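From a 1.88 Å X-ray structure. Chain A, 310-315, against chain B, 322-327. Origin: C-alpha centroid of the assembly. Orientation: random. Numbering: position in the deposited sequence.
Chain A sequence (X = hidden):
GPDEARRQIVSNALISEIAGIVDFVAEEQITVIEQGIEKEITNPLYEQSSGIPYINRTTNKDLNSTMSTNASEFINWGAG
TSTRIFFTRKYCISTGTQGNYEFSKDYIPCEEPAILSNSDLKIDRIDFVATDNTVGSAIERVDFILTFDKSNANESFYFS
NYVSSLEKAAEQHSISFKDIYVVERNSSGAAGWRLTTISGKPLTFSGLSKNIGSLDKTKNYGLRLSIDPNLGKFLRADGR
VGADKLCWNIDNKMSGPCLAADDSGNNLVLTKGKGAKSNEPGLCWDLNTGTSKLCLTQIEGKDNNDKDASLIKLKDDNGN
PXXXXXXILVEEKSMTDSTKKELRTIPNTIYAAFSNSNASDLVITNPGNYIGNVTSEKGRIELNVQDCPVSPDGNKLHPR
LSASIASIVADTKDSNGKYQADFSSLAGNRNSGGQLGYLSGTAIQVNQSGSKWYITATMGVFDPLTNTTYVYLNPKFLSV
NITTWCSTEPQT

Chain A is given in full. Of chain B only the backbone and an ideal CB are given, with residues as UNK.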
# COMPACT_ATOMS: atom_id res chain seq x y z
N SER A 310 0.18 3.50 -18.85
CA SER A 310 -0.42 2.52 -17.95
C SER A 310 -1.53 3.19 -17.16
O SER A 310 -1.70 4.40 -17.22
CB SER A 310 0.63 1.90 -17.00
OG SER A 310 1.13 2.87 -16.09
N LEU A 311 -2.27 2.38 -16.42
CA LEU A 311 -3.31 2.88 -15.55
C LEU A 311 -3.47 1.92 -14.39
O LEU A 311 -2.87 0.84 -14.36
CB LEU A 311 -4.63 3.05 -16.31
CG LEU A 311 -5.31 1.75 -16.75
CD1 LEU A 311 -6.82 1.98 -16.90
CD2 LEU A 311 -4.73 1.22 -18.07
N ILE A 312 -4.27 2.34 -13.42
CA ILE A 312 -4.62 1.51 -12.27
C ILE A 312 -6.03 0.98 -12.47
O ILE A 312 -6.90 1.70 -12.95
CB ILE A 312 -4.60 2.31 -10.96
CG1 ILE A 312 -3.20 2.87 -10.73
CG2 ILE A 312 -5.03 1.41 -9.79
CD1 ILE A 312 -2.15 1.82 -10.81
N LYS A 313 -6.25 -0.28 -12.09
CA LYS A 313 -7.57 -0.90 -12.19
C LYS A 313 -7.95 -1.51 -10.84
O LYS A 313 -7.20 -2.30 -10.27
CB LYS A 313 -7.57 -1.98 -13.29
CG LYS A 313 -8.91 -2.69 -13.46
CD LYS A 313 -8.85 -3.68 -14.62
CE LYS A 313 -10.18 -4.42 -14.78
NZ LYS A 313 -10.10 -5.42 -15.87
N LEU A 314 -9.12 -1.13 -10.33
CA LEU A 314 -9.64 -1.72 -9.11
C LEU A 314 -10.50 -2.91 -9.50
O LEU A 314 -11.53 -2.74 -10.16
CB LEU A 314 -10.46 -0.69 -8.30
CG LEU A 314 -11.06 -1.18 -6.99
CD1 LEU A 314 -9.99 -1.59 -5.99
CD2 LEU A 314 -11.95 -0.10 -6.38
N LYS A 315 -10.09 -4.12 -9.11
CA LYS A 315 -10.73 -5.32 -9.62
C LYS A 315 -10.85 -6.44 -8.59
O LYS A 315 -10.11 -6.48 -7.60
CB LYS A 315 -9.95 -5.85 -10.83
CG LYS A 315 -8.53 -6.30 -10.50
CD LYS A 315 -7.80 -6.80 -11.74
CE LYS A 315 -6.52 -7.55 -11.37
NZ LYS A 315 -6.79 -8.69 -10.42
N UNK B 322 -3.46 10.68 -13.35
CA UNK B 322 -3.47 9.44 -14.09
C UNK B 322 -4.84 8.78 -13.92
O UNK B 322 -5.72 9.32 -13.24
CB UNK B 322 -2.34 8.51 -13.62
N UNK B 323 -5.00 7.62 -14.54
CA UNK B 323 -6.30 6.98 -14.68
C UNK B 323 -6.50 5.79 -13.78
O UNK B 323 -5.61 4.94 -13.65
CB UNK B 323 -6.51 6.54 -16.13
N UNK B 324 -7.68 5.73 -13.18
CA UNK B 324 -8.12 4.54 -12.46
C UNK B 324 -9.39 4.00 -13.11
O UNK B 324 -10.36 4.73 -13.32
CB UNK B 324 -8.36 4.85 -10.98
N UNK B 325 -9.37 2.72 -13.44
CA UNK B 325 -10.57 2.04 -13.92
C UNK B 325 -11.26 1.41 -12.72
O UNK B 325 -10.69 0.57 -12.01
CB UNK B 325 -10.24 0.99 -14.98
N UNK B 326 -12.50 1.82 -12.46
CA UNK B 326 -13.21 1.38 -11.27
C UNK B 326 -14.67 1.81 -11.35
O UNK B 326 -15.01 2.73 -12.10
CB UNK B 326 -12.55 1.94 -10.01
N UNK B 327 -15.52 1.15 -10.57
CA UNK B 327 -16.85 1.68 -10.28
C UNK B 327 -16.75 2.67 -9.13
O UNK B 327 -16.10 2.38 -8.13
CB UNK B 327 -17.83 0.56 -9.94

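The backbone of chain B runs beside strand 310-315 of chain A in parallel, the two strand axes approaching to 4.5 Å with 28° between their directions. Three hydrogen bonds set the register before any side chain is considered: Ile312(A) N to the O of 323 (2.9 Å, 172° at the hydrogen), the N of 325 to Ile312(A) O (2.7 Å, 163°), and Leu314(A) N to the O of 325 (2.9 Å, 165°). Ile312(A) therefore uses both its N and its O on chain B, as one partner in a parallel pair does.

Position 322 precedes the paired segment. Its CA-to-CB bond points toward chain A, yet no atom of that stretch lies within 5.5 Å of the ideal CB, so the gap sets little restriction and small or larger side chains would be compatible. The deposited residue is Ala322(B), whose CB makes no contact with this stretch.

At position 323 the CB points sideways, 4.0 Å from Leu311(A) CB, and phi/psi of -106/136 are ordinary for a strand. An aliphatic or beta-branched residue would suit, as valine, isoleucine or threonine. It is Thr323(B), chi1 m, whose CB packs 3.9 Å from Leu311(A) CB while OG1 is hydrogen-bonded elsewhere in the structure. Its backbone N is served by a water, which accepts from Thr323(B) N at 3.0 Å and donates to Ser310(A) O at 2.6 Å, extending the ladder by one bridged step.

Position 324 pairs with Ile312(A), CA to CA 4.6 Å, and its CB lies on the same face of the sheet as that isoleucine. Chain A offers hydrocarbon there, so leucine, isoleucine, valine or methionine would all be reasonable. Met324(B) is found, with chi1 and chi2 both t; its CG comes 4.3 Å from Ile312(A) CG2. The Met324(B) CA also makes a CA-H...O contact of 3.1 Å with Ile312(A) O.

Position 325 pairs with Lys313(A), CA to CA 4.5 Å, on the other face. Its ideal CB is 4.0 Å from Leu311(A) CD1 and 4.2 Å from Lys313(A) CG, a setting of leucine methyl and lysine methylenes. A branched or long apolar side chain fits; an acidic one could be imagined beside a lysine, but the fully extended Lys313(A), every chi t, holds its NZ 6.5 Å from the ideal CB of 325. The residue is Leu325(B), which has the largest area covered by chain A of the six. Its CB touches Leu311(A) CD1 at 4.0 Å, and its CD2 lies 4.0 Å from Lys313(A) CD, against the aliphatic part of the chain, whose NZ is hydrogen-bonded elsewhere in the structure.

At position 326 the ideal CB points sideways and already sits 3.8 Å from Leu314(A) CB. Contact is thus made at the first carbon, and a small apolar residue suffices. Ala326(B) supplies it, its CB 3.8 Å from Leu314(A) CB.

Position 327 has nothing of chain A within 5.5 Å of its CB, so this contact constrains it little and polar, charged or apolar side chains would serve; it is Asn327(B).

Chain B (322-327) ATMLAN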
# COMPACT_ATOMS: atom_id res chain seq x y z
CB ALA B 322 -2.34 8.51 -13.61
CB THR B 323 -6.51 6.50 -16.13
OG1 THR B 323 -6.47 7.64 -16.99
CG2 THR B 323 -7.87 5.80 -16.28
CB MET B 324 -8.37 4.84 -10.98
CG MET B 324 -8.69 3.55 -10.19
SD MET B 324 -9.11 3.77 -8.46
CE MET B 324 -10.50 4.89 -8.59
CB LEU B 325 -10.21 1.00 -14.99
CG LEU B 325 -11.27 0.01 -15.50
CD1 LEU B 325 -12.51 0.72 -15.95
CD2 LEU B 325 -10.70 -0.81 -16.65
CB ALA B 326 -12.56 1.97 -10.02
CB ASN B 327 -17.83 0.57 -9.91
CG ASN B 327 -18.02 -0.40 -11.04
OD1 ASN B 327 -18.09 -0.01 -12.20
ND2 ASN B 327 -18.10 -1.68 -10.70
O HOH W 1 -2.94 6.55 -16.42
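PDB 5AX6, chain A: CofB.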